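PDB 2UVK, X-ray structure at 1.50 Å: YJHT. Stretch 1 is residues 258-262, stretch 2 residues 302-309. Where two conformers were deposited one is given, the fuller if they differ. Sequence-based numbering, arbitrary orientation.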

# COMPACT_ATOMS: atom_id res chain seq x y z
N ALA B 258 -15.20 -12.28 -22.44
CA ALA B 258 -14.54 -12.88 -23.60
C ALA B 258 -13.02 -12.79 -23.49
O ALA B 258 -12.48 -11.85 -22.97
CB ALA B 258 -14.99 -12.22 -24.89
N GLY B 259 -12.36 -13.82 -24.00
CA GLY B 259 -10.90 -13.81 -24.11
C GLY B 259 -10.17 -13.82 -22.79
O GLY B 259 -10.67 -14.31 -21.78
N GLY B 260 -8.97 -13.24 -22.79
CA GLY B 260 -8.07 -13.33 -21.67
C GLY B 260 -6.97 -14.34 -21.94
O GLY B 260 -7.05 -15.10 -22.90
N ALA B 261 -5.93 -14.28 -21.13
CA ALA B 261 -4.80 -15.19 -21.26
C ALA B 261 -4.44 -15.81 -19.92
O ALA B 261 -4.76 -15.27 -18.87
CB ALA B 261 -3.58 -14.44 -21.86
N GLY B 262 -3.79 -16.96 -19.97
CA GLY B 262 -3.43 -17.68 -18.76
C GLY B 262 -2.51 -18.86 -19.02
O GLY B 262 -2.08 -19.08 -20.14
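Stretch 2 (302-309) ELSQGRAY

Stretch 2 carries no regular helix or strand. It reaches stretch 1 near its beginning, swings clear of it, and returns for a short backbone-to-backbone contact in which the register advances in the same sense along both stretches, though the chains cross steeply rather than lie side by side: Gly-259 lies nearest Arg-307, their CA atoms 5.3 Å apart, and Gly-260 lies nearest Ala-308, with CA to CA at 4.2 Å. A CA spacing that short leaves little space for side chains between the two backbones, and the residues that meet there are small: two glycines and two alanines, with the backbone of an arginine.

Glu-302 begins the segment in an extended conformation, with phi/psi of -151/151. Its CB points away from stretch 1 and its nearest side-chain atom, the CB of Glu-302, stays 8.6 Å from the CB of Ala-258, so it plays no part. Leu-303 makes the first contact. Its CA-to-CB bond points toward stretch 1, and with chi1 at m and chi2 at t it places CD1 4.1 Å from the backbone N of Gly-259. This is apolar packing against a bare piece of main chain, where glycine offers no side chain of its own.

Ser-304 and Gln-305 then carry the chain out of reach. Ser-304, at phi/psi -68/-35, breaks the extended run, and Gln-305 resumes it; both are exposed and neither touches stretch 1. Gly-306, at -58/142, brings the backbone on toward the contact without joining it.

Arg-307 supplies the polar anchor through its main chain. Its CB points away, and its guanidinium atoms NH1 and NH2 are hydrogen-bonded elsewhere in the structure, while its carbonyl O accepts from the N of Gly-260 at 2.8 Å. The N-H...O angle of 162° makes this a nearly straight hydrogen bond. The same O lies 3.4 Å from the CA of Gly-259 in a CA-H...O contact, with an angle of 126° at the hydrogen. Here the sequence rule is strict: an ideal CB on Gly-259 would fall 2.4 Å from the O of Arg-307, a clash, and the positive phi of 66° independently favours glycine. Gly-260 is glycine for a different reason, since at phi/psi 103/165 a CB would be jammed against the carbonyl O of the preceding residue.

Ala-308, extended at -148/167, turns its CB toward stretch 1. That methyl sits 3.6 Å from the C of Gly-260 and 3.7 Å from the N of Ala-261, covering the peptide link between them, and meets the CB of Ala-261 at 3.9 Å in a small apolar pair. Tyr-309 ends the segment with both phi and psi positive, at 54/58. Its CB points sideways, and although the end of the side chain comes nearer, it stays just beyond contact. The contact buries 223 Å² in all, built from one backbone hydrogen bond, a leucine methyl against the N of Gly-259, and the methyl of Ala-308 over the Gly-260 to Ala-261 peptide link.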

# COMPACT_ATOMS: atom_id res chain seq x y z
N GLU B 302 -17.65 -17.82 -29.51
CA GLU B 302 -16.21 -17.80 -29.52
C GLU B 302 -15.67 -16.69 -30.41
O GLU B 302 -16.32 -16.26 -31.37
CB GLU B 302 -15.67 -19.15 -29.99
CG GLU B 302 -16.00 -19.46 -31.43
CD GLU B 302 -15.73 -20.90 -31.82
OE1 GLU B 302 -14.75 -21.51 -31.34
OE2 GLU B 302 -16.53 -21.40 -32.64
N LEU B 303 -14.48 -16.22 -30.05
CA LEU B 303 -13.71 -15.32 -30.87
C LEU B 303 -12.99 -16.16 -31.92
O LEU B 303 -12.74 -17.34 -31.67
CB LEU B 303 -12.65 -14.62 -30.01
CG LEU B 303 -13.14 -13.78 -28.83
CD1 LEU B 303 -11.94 -13.21 -28.05
CD2 LEU B 303 -14.06 -12.66 -29.31
N SER B 304 -12.69 -15.57 -33.07
CA SER B 304 -11.95 -16.25 -34.14
C SER B 304 -10.50 -16.53 -33.74
O SER B 304 -9.94 -17.56 -34.10
CB SER B 304 -11.96 -15.42 -35.44
OG SER B 304 -11.28 -14.19 -35.28
N GLN B 305 -9.93 -15.61 -32.97
CA GLN B 305 -8.56 -15.70 -32.47
C GLN B 305 -8.52 -15.37 -30.98
O GLN B 305 -9.25 -14.49 -30.54
CB GLN B 305 -7.62 -14.76 -33.25
CG GLN B 305 -7.31 -15.27 -34.63
CD GLN B 305 -6.33 -14.40 -35.41
OE1 GLN B 305 -5.32 -13.95 -34.87
NE2 GLN B 305 -6.61 -14.18 -36.71
N GLY B 306 -7.70 -16.09 -30.22
CA GLY B 306 -7.49 -15.77 -28.81
C GLY B 306 -6.98 -14.36 -28.63
O GLY B 306 -6.17 -13.90 -29.44
N ARG B 307 -7.43 -13.66 -27.59
CA ARG B 307 -7.14 -12.23 -27.46
C ARG B 307 -7.22 -11.84 -25.99
O ARG B 307 -8.12 -12.30 -25.29
CB ARG B 307 -8.15 -11.40 -28.27
CG ARG B 307 -7.87 -9.91 -28.35
CD ARG B 307 -9.06 -9.14 -28.89
NE ARG B 307 -9.37 -9.52 -30.26
CZ ARG B 307 -9.35 -8.71 -31.34
NH1 ARG B 307 -9.07 -7.42 -31.25
NH2 ARG B 307 -9.66 -9.22 -32.52
N ALA B 308 -6.31 -10.99 -25.56
CA ALA B 308 -6.27 -10.44 -24.21
C ALA B 308 -5.69 -9.03 -24.27
O ALA B 308 -5.11 -8.62 -25.30
CB ALA B 308 -5.43 -11.33 -23.29
N TYR B 309 -5.84 -8.29 -23.18
CA TYR B 309 -5.19 -6.99 -22.99
C TYR B 309 -5.45 -6.01 -24.11
O TYR B 309 -4.54 -5.50 -24.78
CB TYR B 309 -3.70 -7.17 -22.74
CG TYR B 309 -3.42 -8.00 -21.51
CD1 TYR B 309 -3.63 -7.48 -20.24
CD2 TYR B 309 -2.99 -9.32 -21.62
CE1 TYR B 309 -3.39 -8.25 -19.11
CE2 TYR B 309 -2.74 -10.09 -20.50
CZ TYR B 309 -2.94 -9.55 -19.25
OH TYR B 309 -2.71 -10.30 -18.11